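PDB 4I62: amino acid ABC transporter, periplasmic amino acid-binding protein, putative from Streptococcus pneumoniae, which binds L-arginine and probably delivers it to a membrane ABC transporter for uptake into the cell. Local coordinates for residues A[51-56]-A[66-71]. Residues are numbered along the deposited sequence; the frame is centred on the assembly and turned at random.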
# COMPACT_ATOMS: atom_id res chain seq x y z
N PRO A 51 -1.38 -3.73 6.83
CA PRO A 51 -2.73 -4.30 7.06
C PRO A 51 -3.71 -4.12 5.88
O PRO A 51 -4.84 -4.62 5.96
CB PRO A 51 -3.23 -3.48 8.28
CG PRO A 51 -2.57 -2.14 8.08
CD PRO A 51 -1.19 -2.47 7.59
N PHE A 52 -3.29 -3.41 4.85
CA PHE A 52 -4.21 -3.00 3.77
C PHE A 52 -4.64 -4.17 2.89
O PHE A 52 -5.84 -4.38 2.63
CB PHE A 52 -3.59 -1.85 2.98
CG PHE A 52 -3.33 -0.66 3.87
CD1 PHE A 52 -4.39 0.16 4.23
CD2 PHE A 52 -2.08 -0.46 4.45
CE1 PHE A 52 -4.21 1.19 5.13
CE2 PHE A 52 -1.91 0.57 5.36
CZ PHE A 52 -2.96 1.39 5.70
N GLU A 53 -3.67 -4.96 2.41
CA GLU A 53 -3.97 -6.21 1.68
C GLU A 53 -2.80 -7.17 1.88
O GLU A 53 -1.64 -6.76 1.75
CB GLU A 53 -4.23 -5.97 0.19
CG GLU A 53 -3.19 -5.09 -0.51
CD GLU A 53 -3.47 -3.61 -0.39
OE1 GLU A 53 -4.70 -3.30 -0.31
OE2 GLU A 53 -2.53 -2.76 -0.41
N TYR A 54 -3.12 -8.42 2.16
CA TYR A 54 -2.07 -9.41 2.42
C TYR A 54 -2.69 -10.78 2.25
O TYR A 54 -3.91 -10.95 2.13
CB TYR A 54 -1.46 -9.20 3.81
CG TYR A 54 -2.41 -9.30 4.99
CD1 TYR A 54 -3.20 -8.20 5.36
CD2 TYR A 54 -2.51 -10.48 5.76
CE1 TYR A 54 -4.02 -8.25 6.45
CE2 TYR A 54 -3.38 -10.53 6.84
CZ TYR A 54 -4.12 -9.42 7.18
OH TYR A 54 -4.98 -9.45 8.26
N GLN A 55 -1.81 -11.78 2.23
CA GLN A 55 -2.23 -13.17 2.16
C GLN A 55 -2.22 -13.78 3.54
O GLN A 55 -1.20 -13.70 4.26
CB GLN A 55 -1.34 -13.99 1.23
CG GLN A 55 -1.37 -13.57 -0.22
CD GLN A 55 -0.58 -14.51 -1.10
OE1 GLN A 55 -1.03 -15.60 -1.43
NE2 GLN A 55 0.62 -14.09 -1.48
N LYS A 56 -3.33 -14.40 3.91
CA LYS A 56 -3.44 -15.04 5.20
C LYS A 56 -3.79 -16.50 4.96
O LYS A 56 -4.68 -16.79 4.16
CB LYS A 56 -4.57 -14.36 5.99
CG LYS A 56 -4.76 -14.88 7.40
CD LYS A 56 -5.83 -14.06 8.12
CE LYS A 56 -6.18 -14.63 9.50
NZ LYS A 56 -4.94 -14.75 10.35
N GLY A 66 -7.73 -7.99 4.18
CA GLY A 66 -7.19 -6.75 4.71
C GLY A 66 -8.18 -5.59 4.66
O GLY A 66 -9.30 -5.72 4.11
N SER A 67 -7.79 -4.44 5.20
CA SER A 67 -8.73 -3.34 5.28
C SER A 67 -9.14 -2.81 3.91
O SER A 67 -10.28 -2.34 3.76
CB SER A 67 -8.17 -2.22 6.14
OG SER A 67 -6.95 -1.72 5.62
N ASP A 68 -8.27 -2.88 2.90
CA ASP A 68 -8.64 -2.43 1.57
C ASP A 68 -9.62 -3.42 0.94
O ASP A 68 -10.43 -3.04 0.09
CB ASP A 68 -7.41 -2.34 0.64
CG ASP A 68 -6.64 -1.03 0.74
OD1 ASP A 68 -7.14 -0.07 1.35
OD2 ASP A 68 -5.54 -0.96 0.12
N ILE A 69 -9.55 -4.71 1.31
CA ILE A 69 -10.51 -5.69 0.81
C ILE A 69 -11.89 -5.36 1.41
O ILE A 69 -12.91 -5.42 0.72
CB ILE A 69 -10.10 -7.14 1.15
CG1 ILE A 69 -8.93 -7.62 0.30
CG2 ILE A 69 -11.27 -8.10 0.95
CD1 ILE A 69 -7.64 -6.87 0.40
N GLU A 70 -11.93 -5.00 2.70
CA GLU A 70 -13.20 -4.62 3.32
C GLU A 70 -13.76 -3.34 2.70
O GLU A 70 -14.98 -3.23 2.49
CB GLU A 70 -13.01 -4.52 4.83
CG GLU A 70 -12.60 -5.84 5.47
CD GLU A 70 -13.59 -6.95 5.18
OE1 GLU A 70 -14.80 -6.73 5.42
OE2 GLU A 70 -13.21 -8.04 4.71
N LEU A 71 -12.90 -2.37 2.39
CA LEU A 71 -13.33 -1.17 1.68
C LEU A 71 -13.89 -1.54 0.31
O LEU A 71 -14.96 -1.06 -0.09
CB LEU A 71 -12.16 -0.22 1.53
CG LEU A 71 -12.37 1.07 0.73
CD1 LEU A 71 -13.56 1.89 1.22
CD2 LEU A 71 -11.12 1.93 0.68
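Two consecutive carbonyls, Pro51 O and Phe52 O, receive the first two amide N-H groups of helix 67-79. Ser67 N donates to Pro51 O at 3.1 Å, nearly straight with 163° at the hydrogen. Asp68 N reaches Phe52 O at 2.9 Å. Gly66, at the N-cap, adds a CA-H...O contact to Phe52 O; its backbone angles fall in a region open mainly to glycine, and this lets the chain come close to both carbonyls.

Beside these bonds the acid groups of Glu53 and Asp68 meet, their planes 29° apart. Glu53 OE1 comes in alongside the CB-CG part of Asp68, 2.5 Å from Asp68 OD2. A bend at chi2 (-86°) turns the Glu53 chain toward the helix, while its OE2 bonds NH1 of the bound arginine. Asp68 OD2 also accepts from Gly108 N, making Asp68 a second-shell partner of the ligand-binding acid.

Phe52 packs beside Ser67 and Asp68, its CD1 3.5 Å from Ser67 OG, and its ring meets Tyr126 and Tyr227 edge-to-face. On the helix, Ile69 CD1 touches Glu53 CB at 3.5 Å.

So short an oxygen pair implies that one of the two acids probably carries a proton and donates it to the other; the helix N-terminus and the ligand's guanidinium would be expected to ease the remaining negative charge in this type II periplasmic binding protein.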